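Local coordinates for diacylglycerol lipase (Aspergillus oryzae, PDB 5XK2), which probably hydrolyses the ester bonds of mono- and diacylglycerols, releasing fatty acids, at residues L61-D66 and V86-S91; L118-A123 and H152-A157; A177-R182 and H266-Y271. All blocks are in the same frame, centred on the assembly; numbering follows the deposited sequence.

Contact 1. Residues L61-D66 and V86-S91; sequences LSFSDD and VAFRGS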
ATOM      1  N   LEU A  61      -2.857 -28.939   6.482  1.00  9.25           N
ATOM      2  CA  LEU A  61      -1.949 -28.129   7.287  1.00 12.00           C
ATOM      3  C   LEU A  61      -2.110 -26.668   6.935  1.00 14.46           C
ATOM      4  O   LEU A  61      -2.284 -26.340   5.779  1.00 16.17           O
ATOM      5  CB  LEU A  61      -0.487 -28.554   7.059  1.00 16.69           C
ATOM      6  CG  LEU A  61       0.563 -27.757   7.851  1.00 24.15           C
ATOM      7  CD1 LEU A  61       0.338 -27.875   9.352  1.00 31.80           C
ATOM      8  CD2 LEU A  61       1.956 -28.208   7.497  1.00 29.80           C
ATOM      9  N   SER A  62      -2.080 -25.800   7.936  1.00 11.02           N
ATOM     10  CA  SER A  62      -2.052 -24.369   7.676  1.00 10.62           C
ATOM     11  C   SER A  62      -0.756 -23.810   8.262  1.00 13.64           C
ATOM     12  O   SER A  62      -0.122 -24.428   9.143  1.00 13.25           O
ATOM     13  CB  SER A  62      -3.272 -23.670   8.280  1.00 10.05           C
ATOM     14  OG  SER A  62      -3.189 -23.718   9.704  1.00 13.05           O
ATOM     15  N   PHE A  63      -0.356 -22.652   7.766  1.00 11.43           N
ATOM     16  CA  PHE A  63       0.858 -22.002   8.234  1.00 11.38           C
ATOM     17  C   PHE A  63       0.711 -20.499   8.176  1.00 14.97           C
ATOM     18  O   PHE A  63       0.032 -19.942   7.306  1.00 12.36           O
ATOM     19  CB  PHE A  63       2.080 -22.458   7.413  1.00 11.81           C
ATOM     20  CG  PHE A  63       1.866 -22.416   5.921  1.00 11.55           C
ATOM     21  CD1 PHE A  63       2.141 -21.267   5.201  1.00 13.32           C
ATOM     22  CD2 PHE A  63       1.436 -23.551   5.241  1.00 10.77           C
ATOM     23  CE1 PHE A  63       1.943 -21.232   3.829  1.00 15.58           C
ATOM     24  CE2 PHE A  63       1.236 -23.530   3.882  1.00 11.87           C
ATOM     25  CZ  PHE A  63       1.486 -22.372   3.171  1.00 14.42           C
ATOM     26  N   SER A  64       1.277 -19.837   9.173  1.00 14.10           N
ATOM     27  CA  SER A  64       1.251 -18.387   9.213  1.00 16.11           C
ATOM     28  C   SER A  64       2.546 -17.891   9.845  1.00 24.51           C
ATOM     29  O   SER A  64       2.896 -18.329  10.945  1.00 31.55           O
ATOM     30  CB  SER A  64       0.024 -17.915   9.989  1.00 22.11           C
ATOM     31  OG  SER A  64      -0.137 -16.512   9.914  1.00 30.31           O
ATOM     32  N   ASP A  65       3.266 -17.009   9.166  1.00 20.38           N
ATOM     33  CA  ASP A  65       4.465 -16.412   9.755  1.00 25.33           C
ATOM     34  C   ASP A  65       4.251 -14.925   9.939  1.00 34.54           C
ATOM     35  O   ASP A  65       4.343 -14.165   8.979  1.00 28.50           O
ATOM     36  CB  ASP A  65       5.676 -16.667   8.858  1.00 27.95           C
ATOM     37  CG  ASP A  65       6.919 -15.909   9.301  1.00 28.83           C
ATOM     38  OD1 ASP A  65       7.003 -15.504  10.475  1.00 30.90           O
ATOM     39  OD2 ASP A  65       7.815 -15.718   8.453  1.00 31.51           O
ATOM     40  N   ASP A  66       4.016 -14.517  11.183  1.00 34.69           N
ATOM     41  CA  ASP A  66       3.755 -13.120  11.523  1.00 40.23           C
ATOM     42  C   ASP A  66       5.032 -12.459  12.007  1.00 39.07           C
ATOM     43  O   ASP A  66       5.027 -11.303  12.414  1.00 41.38           O
ATOM     44  CB  ASP A  66       2.675 -13.005  12.608  1.00 48.88           C
ATOM     45  CG  ASP A  66       1.263 -13.123  12.053  1.00 56.43           C
ATOM     46  OD1 ASP A  66       1.084 -12.989  10.824  1.00 59.92           O
ATOM     47  OD2 ASP A  66       0.328 -13.343  12.851  1.00 58.90           O
ATOM     48  N   VAL A  86      -1.467 -26.470  -2.656  1.00  8.25           N
ATOM     49  CA  VAL A  86      -0.566 -25.710  -1.807  1.00  7.26           C
ATOM     50  C   VAL A  86      -0.796 -24.243  -2.157  1.00  9.90           C
ATOM     51  O   VAL A  86      -0.497 -23.825  -3.272  1.00  9.06           O
ATOM     52  CB  VAL A  86       0.916 -26.100  -2.050  1.00  8.80           C
ATOM     53  CG1 VAL A  86       1.832 -25.322  -1.098  1.00  9.62           C
ATOM     54  CG2 VAL A  86       1.105 -27.615  -1.896  1.00 11.43           C
ATOM     55  N   ALA A  87      -1.339 -23.468  -1.223  1.00  9.10           N
ATOM     56  CA  ALA A  87      -1.754 -22.115  -1.546  1.00  7.76           C
ATOM     57  C   ALA A  87      -1.064 -21.121  -0.633  1.00  8.74           C
ATOM     58  O   ALA A  87      -0.951 -21.356   0.578  1.00 10.37           O
ATOM     59  CB  ALA A  87      -3.277 -21.992  -1.427  1.00 11.61           C
ATOM     60  N   PHE A  88      -0.623 -20.002  -1.200  1.00  8.04           N
ATOM     61  CA  PHE A  88       0.114 -18.987  -0.443  1.00  9.37           C
ATOM     62  C   PHE A  88      -0.519 -17.609  -0.480  1.00 10.03           C
ATOM     63  O   PHE A  88      -0.959 -17.153  -1.533  1.00 11.18           O
ATOM     64  CB  PHE A  88       1.534 -18.810  -0.980  1.00  9.58           C
ATOM     65  CG  PHE A  88       2.362 -20.040  -0.961  1.00  9.25           C
ATOM     66  CD1 PHE A  88       3.153 -20.356   0.152  1.00 12.54           C
ATOM     67  CD2 PHE A  88       2.412 -20.865  -2.075  1.00 11.04           C
ATOM     68  CE1 PHE A  88       3.957 -21.489   0.141  1.00 12.67           C
ATOM     69  CE2 PHE A  88       3.203 -22.018  -2.085  1.00 11.60           C
ATOM     70  CZ  PHE A  88       3.984 -22.325  -0.966  1.00  9.97           C
ATOM     71  N   ARG A  89      -0.467 -16.944   0.672  1.00 10.00           N
ATOM     72  CA  ARG A  89      -0.743 -15.523   0.800  1.00 11.80           C
ATOM     73  C   ARG A  89       0.571 -14.858   1.169  1.00 11.63           C
ATOM     74  O   ARG A  89       1.247 -15.285   2.117  1.00 13.81           O
ATOM     75  CB  ARG A  89      -1.788 -15.242   1.889  1.00 12.43           C
ATOM     76  CG  ARG A  89      -2.334 -13.826   1.852  1.00 14.70           C
ATOM     77  CD  ARG A  89      -2.556 -13.284   3.265  1.00 16.06           C
ATOM     78  NE  ARG A  89      -1.250 -13.007   3.865  1.00 16.70           N
ATOM     79  CZ  ARG A  89      -0.973 -13.096   5.158  1.00 22.72           C
ATOM     80  NH1 ARG A  89      -1.918 -13.444   6.028  1.00 22.85           N
ATOM     81  NH2 ARG A  89       0.259 -12.837   5.581  1.00 23.59           N
ATOM     82  N   GLY A  90       0.942 -13.822   0.429  1.00 11.25           N
ATOM     83  CA  GLY A  90       2.128 -13.069   0.789  1.00 13.41           C
ATOM     84  C   GLY A  90       1.746 -11.883   1.656  1.00 16.85           C
ATOM     85  O   GLY A  90       0.635 -11.797   2.181  1.00 16.31           O
ATOM     86  N   SER A  91       2.677 -10.954   1.808  1.00 15.17           N
ATOM     87  CA  SER A  91       2.426  -9.766   2.595  1.00 17.30           C
ATOM     88  C   SER A  91       1.342  -8.900   1.952  1.00 18.30           C
ATOM     89  O   SER A  91       1.324  -8.692   0.721  1.00 18.29           O
ATOM     90  CB  SER A  91       3.717  -8.960   2.753  1.00 25.20           C
ATOM     91  OG  SER A  91       3.495  -7.850   3.598  1.00 30.80           O
TER
HETATM   92  O   HOH W   1      -0.870 -14.081   8.674  1.00 34.41           O
HETATM   93  O   HOH W   2       1.333 -13.745   8.460  1.00 40.23           O

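Contact 2. Residues L118-A123 and H152-A157; sequences LGFWTA and HSLGAA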
ATOM      1  N   LEU A 118      15.101 -12.426  -3.167  1.00 12.20           N
ATOM      2  CA  LEU A 118      15.446 -12.932  -1.838  1.00 16.09           C
ATOM      3  C   LEU A 118      14.242 -13.044  -0.909  1.00 13.57           C
ATOM      4  O   LEU A 118      14.073 -14.052  -0.212  1.00 13.81           O
ATOM      5  CB  LEU A 118      16.501 -12.033  -1.186  1.00 16.55           C
ATOM      6  CG  LEU A 118      16.813 -12.376   0.280  1.00 15.61           C
ATOM      7  CD1 LEU A 118      17.462 -13.734   0.407  1.00 19.21           C
ATOM      8  CD2 LEU A 118      17.686 -11.292   0.886  1.00 21.48           C
ATOM      9  N   GLY A 119      13.401 -12.017  -0.907  1.00 13.29           N
ATOM     10  CA  GLY A 119      12.260 -12.006  -0.002  1.00 14.47           C
ATOM     11  C   GLY A 119      11.324 -13.177  -0.249  1.00 16.23           C
ATOM     12  O   GLY A 119      10.901 -13.873   0.689  1.00 13.92           O
ATOM     13  N   PHE A 120      10.969 -13.388  -1.510  1.00 13.10           N
ATOM     14  CA  PHE A 120      10.021 -14.450  -1.851  1.00 11.28           C
ATOM     15  C   PHE A 120      10.648 -15.826  -1.648  1.00 10.75           C
ATOM     16  O   PHE A 120       9.976 -16.773  -1.203  1.00 13.33           O
ATOM     17  CB  PHE A 120       9.542 -14.311  -3.299  1.00 11.16           C
ATOM     18  CG  PHE A 120       8.788 -13.048  -3.579  1.00 11.57           C
ATOM     19  CD1 PHE A 120       7.747 -12.635  -2.748  1.00 12.40           C
ATOM     20  CD2 PHE A 120       9.103 -12.278  -4.685  1.00 12.54           C
ATOM     21  CE1 PHE A 120       7.051 -11.454  -3.028  1.00 17.05           C
ATOM     22  CE2 PHE A 120       8.418 -11.112  -4.969  1.00 14.14           C
ATOM     23  CZ  PHE A 120       7.394 -10.694  -4.131  1.00 13.12           C
ATOM     24  N   TRP A 121      11.937 -15.946  -1.966  1.00  9.89           N
ATOM     25  CA  TRP A 121      12.606 -17.232  -1.784  1.00 12.42           C
ATOM     26  C   TRP A 121      12.675 -17.555  -0.291  1.00 14.78           C
ATOM     27  O   TRP A 121      12.449 -18.689   0.114  1.00 14.92           O
ATOM     28  CB  TRP A 121      14.014 -17.228  -2.396  1.00 11.24           C
ATOM     29  CG  TRP A 121      14.713 -18.574  -2.229  1.00 11.89           C
ATOM     30  CD1 TRP A 121      15.788 -18.850  -1.431  1.00 19.13           C
ATOM     31  CD2 TRP A 121      14.356 -19.807  -2.861  1.00 10.86           C
ATOM     32  NE1 TRP A 121      16.132 -20.186  -1.548  1.00 16.58           N
ATOM     33  CE2 TRP A 121      15.266 -20.789  -2.418  1.00 13.22           C
ATOM     34  CE3 TRP A 121      13.363 -20.173  -3.778  1.00 12.59           C
ATOM     35  CZ2 TRP A 121      15.197 -22.115  -2.849  1.00 13.83           C
ATOM     36  CZ3 TRP A 121      13.298 -21.487  -4.206  1.00 13.63           C
ATOM     37  CH2 TRP A 121      14.212 -22.446  -3.745  1.00 14.84           C
ATOM     38  N   THR A 122      12.981 -16.544   0.515  1.00 12.09           N
ATOM     39  CA  THR A 122      13.011 -16.710   1.977  1.00 13.26           C
ATOM     40  C   THR A 122      11.650 -17.165   2.521  1.00 14.28           C
ATOM     41  O   THR A 122      11.583 -18.085   3.352  1.00 14.53           O
ATOM     42  CB  THR A 122      13.448 -15.405   2.666  1.00 15.96           C
ATOM     43  OG1 THR A 122      14.786 -15.086   2.251  1.00 16.81           O
ATOM     44  CG2 THR A 122      13.410 -15.564   4.193  1.00 19.91           C
ATOM     45  N   ALA A 123      10.580 -16.554   2.021  1.00 12.93           N
ATOM     46  CA  ALA A 123       9.232 -16.910   2.453  1.00 12.94           C
ATOM     47  C   ALA A 123       8.947 -18.392   2.197  1.00 14.42           C
ATOM     48  O   ALA A 123       8.410 -19.087   3.059  1.00 16.19           O
ATOM     49  CB  ALA A 123       8.202 -16.036   1.750  1.00 13.65           C
ATOM     50  N   HIS A 152      -2.181 -15.475  -5.171  1.00  7.28           N
ATOM     51  CA  HIS A 152      -2.495 -14.202  -5.807  1.00  7.64           C
ATOM     52  C   HIS A 152      -1.534 -13.150  -5.258  1.00  7.94           C
ATOM     53  O   HIS A 152      -1.117 -13.256  -4.095  1.00 10.48           O
ATOM     54  CB  HIS A 152      -3.976 -13.820  -5.543  1.00  7.01           C
ATOM     55  CG  HIS A 152      -4.319 -12.406  -5.904  1.00  7.17           C
ATOM     56  ND1 HIS A 152      -4.443 -11.408  -4.959  1.00  9.94           N
ATOM     57  CD2 HIS A 152      -4.539 -11.815  -7.105  1.00  9.57           C
ATOM     58  CE1 HIS A 152      -4.727 -10.266  -5.564  1.00  9.30           C
ATOM     59  NE2 HIS A 152      -4.778 -10.483  -6.866  1.00  9.17           N
ATOM     60  N   SER A 153      -1.192 -12.148  -6.073  1.00  7.79           N
ATOM     61  CA  SER A 153      -0.382 -11.020  -5.608  1.00  9.05           C
ATOM     62  C   SER A 153       0.984 -11.528  -5.123  1.00 10.67           C
ATOM     63  O   SER A 153       1.604 -12.377  -5.770  1.00  8.73           O
ATOM     64  CB  SER A 153      -1.136 -10.257  -4.492  1.00 12.09           C
ATOM     65  OG  SER A 153      -0.475  -9.059  -4.101  1.00 10.93           O
ATOM     66  N   LEU A 154       1.457 -11.039  -3.979  1.00  9.32           N
ATOM     67  CA  LEU A 154       2.778 -11.482  -3.506  1.00  9.01           C
ATOM     68  C   LEU A 154       2.772 -12.990  -3.217  1.00  9.50           C
ATOM     69  O   LEU A 154       3.790 -13.657  -3.372  1.00 11.02           O
ATOM     70  CB  LEU A 154       3.199 -10.692  -2.256  1.00 10.11           C
ATOM     71  CG  LEU A 154       3.881  -9.340  -2.526  1.00 18.16           C
ATOM     72  CD1 LEU A 154       3.080  -8.435  -3.434  1.00 20.67           C
ATOM     73  CD2 LEU A 154       4.213  -8.627  -1.203  1.00 14.35           C
ATOM     74  N   GLY A 155       1.626 -13.525  -2.805  1.00  9.05           N
ATOM     75  CA  GLY A 155       1.483 -14.965  -2.647  1.00  9.18           C
ATOM     76  C   GLY A 155       1.727 -15.732  -3.938  1.00 10.46           C
ATOM     77  O   GLY A 155       2.224 -16.850  -3.901  1.00  9.31           O
ATOM     78  N   ALA A 156       1.357 -15.146  -5.073  1.00  8.01           N
ATOM     79  CA  ALA A 156       1.614 -15.766  -6.379  1.00  7.23           C
ATOM     80  C   ALA A 156       3.112 -15.807  -6.685  1.00  7.50           C
ATOM     81  O   ALA A 156       3.576 -16.707  -7.378  1.00  9.70           O
ATOM     82  CB  ALA A 156       0.884 -15.012  -7.475  1.00  8.29           C
ATOM     83  N   ALA A 157       3.855 -14.826  -6.189  1.00  9.06           N
ATOM     84  CA  ALA A 157       5.309 -14.847  -6.341  1.00 10.85           C
ATOM     85  C   ALA A 157       5.909 -16.011  -5.547  1.00 13.14           C
ATOM     86  O   ALA A 157       6.749 -16.772  -6.038  1.00  9.88           O
ATOM     87  CB  ALA A 157       5.896 -13.525  -5.888  1.00 11.50           C
TER

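Contact 3. Residues A177-R182 and H266-Y271; sequences AYAAPR and HSHVWY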
ATOM      1  N   ALA A 177      -0.444 -18.631 -10.926  1.00  6.99           N
ATOM      2  CA  ALA A 177       0.120 -17.453 -10.277  1.00  7.45           C
ATOM      3  C   ALA A 177      -0.628 -16.215 -10.728  1.00  9.11           C
ATOM      4  O   ALA A 177      -0.286 -15.604 -11.731  1.00 10.02           O
ATOM      5  CB  ALA A 177       1.601 -17.345 -10.618  1.00  8.56           C
ATOM      6  N   TYR A 178      -1.587 -15.791  -9.920  1.00  6.96           N
ATOM      7  CA  TYR A 178      -2.468 -14.695 -10.332  1.00  7.29           C
ATOM      8  C   TYR A 178      -1.864 -13.386  -9.873  1.00  9.65           C
ATOM      9  O   TYR A 178      -1.671 -13.203  -8.686  1.00  9.84           O
ATOM     10  CB  TYR A 178      -3.863 -14.881  -9.723  1.00  7.78           C
ATOM     11  CG  TYR A 178      -4.571 -16.136 -10.181  1.00  6.90           C
ATOM     12  CD1 TYR A 178      -5.351 -16.126 -11.342  1.00  6.98           C
ATOM     13  CD2 TYR A 178      -4.470 -17.330  -9.453  1.00  5.28           C
ATOM     14  CE1 TYR A 178      -6.007 -17.280 -11.786  1.00  7.58           C
ATOM     15  CE2 TYR A 178      -5.130 -18.479  -9.876  1.00  7.65           C
ATOM     16  CZ  TYR A 178      -5.889 -18.451 -11.045  1.00  7.14           C
ATOM     17  OH  TYR A 178      -6.537 -19.603 -11.453  1.00  9.89           O
ATOM     18  N   ALA A 179      -1.567 -12.483 -10.808  1.00  6.80           N
ATOM     19  CA  ALA A 179      -1.092 -11.135 -10.463  1.00  5.59           C
ATOM     20  C   ALA A 179       0.289 -11.157  -9.826  1.00 10.79           C
ATOM     21  O   ALA A 179       0.588 -10.354  -8.953  1.00  9.99           O
ATOM     22  CB  ALA A 179      -2.085 -10.421  -9.509  1.00  7.43           C
ATOM     23  N   ALA A 180       1.139 -12.072 -10.273  1.00  9.59           N
ATOM     24  CA  ALA A 180       2.439 -12.244  -9.639  1.00  8.86           C
ATOM     25  C   ALA A 180       3.436 -11.165 -10.025  1.00  7.44           C
ATOM     26  O   ALA A 180       3.581 -10.833 -11.209  1.00  9.30           O
ATOM     27  CB  ALA A 180       3.027 -13.613 -10.014  1.00  9.55           C
ATOM     28  N   PRO A 181       4.163 -10.658  -9.034  1.00  9.65           N
ATOM     29  CA  PRO A 181       5.450  -9.987  -9.259  1.00 10.69           C
ATOM     30  C   PRO A 181       6.436 -10.900  -9.986  1.00  8.94           C
ATOM     31  O   PRO A 181       6.278 -12.117  -9.961  1.00  9.14           O
ATOM     32  CB  PRO A 181       5.971  -9.722  -7.843  1.00 11.86           C
ATOM     33  CG  PRO A 181       4.763  -9.788  -6.942  1.00 12.49           C
ATOM     34  CD  PRO A 181       3.801 -10.752  -7.604  1.00  8.89           C
ATOM     35  N   ARG A 182       7.470 -10.313 -10.586  1.00  9.91           N
ATOM     36  CA  ARG A 182       8.622 -11.099 -11.058  1.00 12.33           C
ATOM     37  C   ARG A 182       9.358 -11.733  -9.868  1.00 13.22           C
ATOM     38  O   ARG A 182       9.359 -11.161  -8.760  1.00 12.42           O
ATOM     39  CB  ARG A 182       9.584 -10.219 -11.843  1.00 10.62           C
ATOM     40  CG  ARG A 182       8.974  -9.644 -13.105  1.00 10.74           C
ATOM     41  CD  ARG A 182      10.015  -8.895 -13.920  1.00 10.23           C
ATOM     42  NE  ARG A 182       9.423  -8.374 -15.160  1.00 11.22           N
ATOM     43  CZ  ARG A 182       9.022  -7.120 -15.345  1.00 12.33           C
ATOM     44  NH1 ARG A 182       9.152  -6.212 -14.373  1.00 12.50           N
ATOM     45  NH2 ARG A 182       8.495  -6.765 -16.524  1.00 14.15           N
ATOM     46  N   HIS A 266      -6.388  -0.737  -8.574  1.00 11.27           N
ATOM     47  CA  HIS A 266      -7.687  -1.407  -8.665  1.00 11.51           C
ATOM     48  C   HIS A 266      -7.597  -2.676  -9.528  1.00 13.07           C
ATOM     49  O   HIS A 266      -8.243  -3.676  -9.235  1.00 11.17           O
ATOM     50  CB  HIS A 266      -8.741  -0.450  -9.240  1.00 10.94           C
ATOM     51  CG  HIS A 266      -8.481  -0.051 -10.659  1.00 11.72           C
ATOM     52  ND1 HIS A 266      -9.060  -0.695 -11.733  1.00 13.24           N
ATOM     53  CD2 HIS A 266      -7.660   0.894 -11.185  1.00 13.99           C
ATOM     54  CE1 HIS A 266      -8.632  -0.144 -12.860  1.00 14.31           C
ATOM     55  NE2 HIS A 266      -7.784   0.822 -12.555  1.00 16.17           N
ATOM     56  N   SER A 267      -6.766  -2.634 -10.568  1.00  8.96           N
ATOM     57  CA  SER A 267      -6.627  -3.773 -11.489  1.00  9.39           C
ATOM     58  C   SER A 267      -6.055  -5.001 -10.786  1.00  9.77           C
ATOM     59  O   SER A 267      -6.291  -6.133 -11.197  1.00  9.27           O
ATOM     60  CB  SER A 267      -5.732  -3.402 -12.673  1.00  9.92           C
ATOM     61  OG  SER A 267      -6.382  -2.393 -13.452  1.00 12.10           O
ATOM     62  N   HIS A 268      -5.306  -4.767  -9.712  1.00  8.03           N
ATOM     63  CA  HIS A 268      -4.621  -5.855  -9.014  1.00  9.04           C
ATOM     64  C   HIS A 268      -5.568  -6.801  -8.295  1.00  9.83           C
ATOM     65  O   HIS A 268      -5.212  -7.960  -8.071  1.00 11.34           O
ATOM     66  CB  HIS A 268      -3.620  -5.281  -7.982  1.00  8.51           C
ATOM     67  CG  HIS A 268      -2.725  -6.309  -7.359  1.00  9.65           C
ATOM     68  ND1 HIS A 268      -1.877  -7.107  -8.098  1.00  9.62           N
ATOM     69  CD2 HIS A 268      -2.496  -6.618  -6.058  1.00 11.14           C
ATOM     70  CE1 HIS A 268      -1.183  -7.884  -7.278  1.00 10.07           C
ATOM     71  NE2 HIS A 268      -1.539  -7.603  -6.034  1.00 10.33           N
ATOM     72  N   VAL A 269      -6.736  -6.309  -7.874  1.00  9.20           N
ATOM     73  CA  VAL A 269      -7.580  -7.130  -7.023  1.00  9.98           C
ATOM     74  C   VAL A 269      -8.672  -7.861  -7.783  1.00 11.23           C
ATOM     75  O   VAL A 269      -9.385  -8.658  -7.180  1.00 13.66           O
ATOM     76  CB  VAL A 269      -8.199  -6.299  -5.871  1.00 13.20           C
ATOM     77  CG1 VAL A 269      -7.090  -5.555  -5.142  1.00 16.82           C
ATOM     78  CG2 VAL A 269      -9.229  -5.306  -6.405  1.00 13.34           C
ATOM     79  N   TRP A 270      -8.777  -7.627  -9.098  1.00 10.18           N
ATOM     80  CA  TRP A 270      -9.807  -8.296  -9.887  1.00 11.46           C
ATOM     81  C   TRP A 270      -9.157  -9.251 -10.888  1.00  9.73           C
ATOM     82  O   TRP A 270      -8.806  -8.843 -11.994  1.00 15.41           O
ATOM     83  CB  TRP A 270     -10.657  -7.245 -10.639  1.00 13.18           C
ATOM     84  CG  TRP A 270     -11.403  -6.335  -9.715  1.00 10.69           C
ATOM     85  CD1 TRP A 270     -11.048  -5.074  -9.338  1.00 14.26           C
ATOM     86  CD2 TRP A 270     -12.634  -6.631  -9.022  1.00 12.88           C
ATOM     87  NE1 TRP A 270     -11.983  -4.561  -8.449  1.00 14.93           N
ATOM     88  CE2 TRP A 270     -12.955  -5.500  -8.244  1.00 14.63           C
ATOM     89  CE3 TRP A 270     -13.473  -7.744  -8.977  1.00 16.51           C
ATOM     90  CZ2 TRP A 270     -14.096  -5.452  -7.431  1.00 20.36           C
ATOM     91  CZ3 TRP A 270     -14.623  -7.682  -8.175  1.00 14.04           C
ATOM     92  CH2 TRP A 270     -14.911  -6.548  -7.418  1.00 16.87           C
ATOM     93  N   TYR A 271      -9.060 -10.525 -10.501  1.00  8.96           N
ATOM     94  CA  TYR A 271      -8.543 -11.577 -11.379  1.00  8.64           C
ATOM     95  C   TYR A 271      -9.620 -12.638 -11.384  1.00  9.07           C
ATOM     96  O   TYR A 271      -9.633 -13.534 -10.551  1.00 10.63           O
ATOM     97  CB  TYR A 271      -7.196 -12.103 -10.832  1.00  9.78           C
ATOM     98  CG  TYR A 271      -6.022 -11.251 -11.250  1.00 10.26           C
ATOM     99  CD1 TYR A 271      -5.812  -9.980 -10.697  1.00  8.49           C
ATOM    100  CD2 TYR A 271      -5.143 -11.696 -12.227  1.00  8.42           C
ATOM    101  CE1 TYR A 271      -4.732  -9.182 -11.113  1.00  7.85           C
ATOM    102  CE2 TYR A 271      -4.059 -10.913 -12.641  1.00  7.98           C
ATOM    103  CZ  TYR A 271      -3.870  -9.659 -12.090  1.00  6.46           C
ATOM    104  OH  TYR A 271      -2.805  -8.899 -12.515  1.00  8.01           O
TER

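Contact 1. Residues L61-D66 and V86-S91
The rings of Phe63 and Phe88 meet across a strand of the central sheet, a worked example of how an alpha/beta-hydrolase joins strands that are not neighbours. Strand 71-78 lies between the two strands, 58-65 and 83-89, which run in the same direction; their side chains rather than their backbones make the contact. CD1 of Phe88 comes up at the edge of the Phe63 ring, near its plane, 4.0 Å from Phe63 CE1. The ring planes are inclined by 52°, so the pair is neither a stack nor a T. Phe63 also reaches the backbone of strand 83-89, its CZ lying 3.7 Å from the carbonyl oxygen of Ala87. Its first torsion, chi1 48°, puts CG between the backbone N and the carbonyl carbon, and from there the ring reaches Phe88 and Ala87. Each ring also packs on a helix: Phe63 touches Val127, Arg130 and Ile131 of helix 118-138, and Phe88 packs on Ile158, Ala159 and Ala162 of helix 154-168.

Toward the ends of the two strands the chemistry changes from apolar to hydrated. A water accepts a hydrogen bond from Arg89 NH1 at 2.9 Å, lying in the guanidinium plane at its edge, and donates one to Asp66 OD1 at 3.1 Å. Ser64 OG is 2.8 Å from the same water, which thus bridges the segments where the charged atoms of Asp66 and Arg89 do not touch. The guanidinium is steadied further by Tyr34, in a cation-pi contact, and by Asp70, whose O accepts from NH2. Within its own segment, Arg89 NE donates to Gly90 O at 2.8 Å, with a nearly straight N-H...O angle of 165°.

Contact 2. Residues L118-A123 and H152-A157
Phe120 and Ala157 bring the first turns of helices 118-138 and 154-168 together, their CA atoms 6.5 Å apart, and both side chains set out toward the other helix. The methyl of Ala157 stands over one face of the Phe120 ring, nearly on its axis: CB lies 3.4 Å from the ring centroid and only 3° off the normal, a CH-pi contact that leaves CB about equally far from all six carbons. Leu154 serves the rim instead. Its CG sits near the ring plane, 3.8 Å from Phe120 CE1, and the two side chains cross at about a right angle. With chi1 -63°, Phe120 holds its CG beside the backbone N, and from there the ring reaches both residues at once.

Ser153, just before helix 154-168, is probably the nucleophile of a GxSxG elbow, and its backbone takes the strained turn of that motif. Trp97 and Leu161 add further packing round Phe120. On helix 118-138 itself, Leu118 O accepts from both Thr122 N and Thr122 OG1, each at 2.8 Å, from opposite faces of its carbonyl plane.

Contact 3. Residues A177-R182 and H266-Y271
One face of the Tyr271 ring receives the methyl of Ala179, whose CB lies 3.2 Å above the plane and is displaced toward the hydroxyl end, while CA of His268 lies in the ring plane at its edge. The fit is tight: Ala179 CB comes within 3.2 Å of Tyr271 CZ, and its approach to the centroid is 28° off the normal, an off-centre CH-pi contact. The His268 ring meets the same alanine differently. It turns its edge to it, so that Ala179 O lies in the imidazole plane 3.5 Å from CE1, and Ala179 CB is equally close to that carbon. Tyr178, one residue earlier, adds its CB at 4.2 Å from Tyr271 CD2.

Ala179 can serve both rings because strand 173-178 has just ended and the chain turns through a left-handed conformation there, which aims the methyl at segment 266-271. This is the carboxyl edge of the alpha/beta-hydrolase sheet, where His268 probably forms a Ser-His-Asp triad: NE2 is bonded to Ser153 OG and ND1 to Asp206 OD2. Tyr271 OH bonds to that same Asp206 oxygen, so the tyrosine packed on Ala179 probably helps to hold the acid beside the histidine. His268 has CG anti to its own nitrogen (chi1 -171°), which brings the edge of the imidazole to Ala179. The carbonyl oxygen of His268 accepts from His152 NE2, and Val269 packs on Arg95 of the second subunit.

How the contacts relate
All three contacts are buried, yet their chemistry changes with their place in the fold. Contact 1, at the flank of the sheet, pairs aromatic packing with a hydrated polar end; contact 2 is wholly apolar and joins helix to helix; contact 3 packs one alanine against a tyrosine face and a histidine edge at the probable active site. Contacts 1 and 3 reach the same sheet but do not touch, with nearest atoms about 7 Å apart. Contact 2 touches both: Leu154 and Gly155 pack against segment 86-91, whereas polar bonds join it to contact 3. The start of helix 154-168 and the turn before it thus meet both neighbouring contacts.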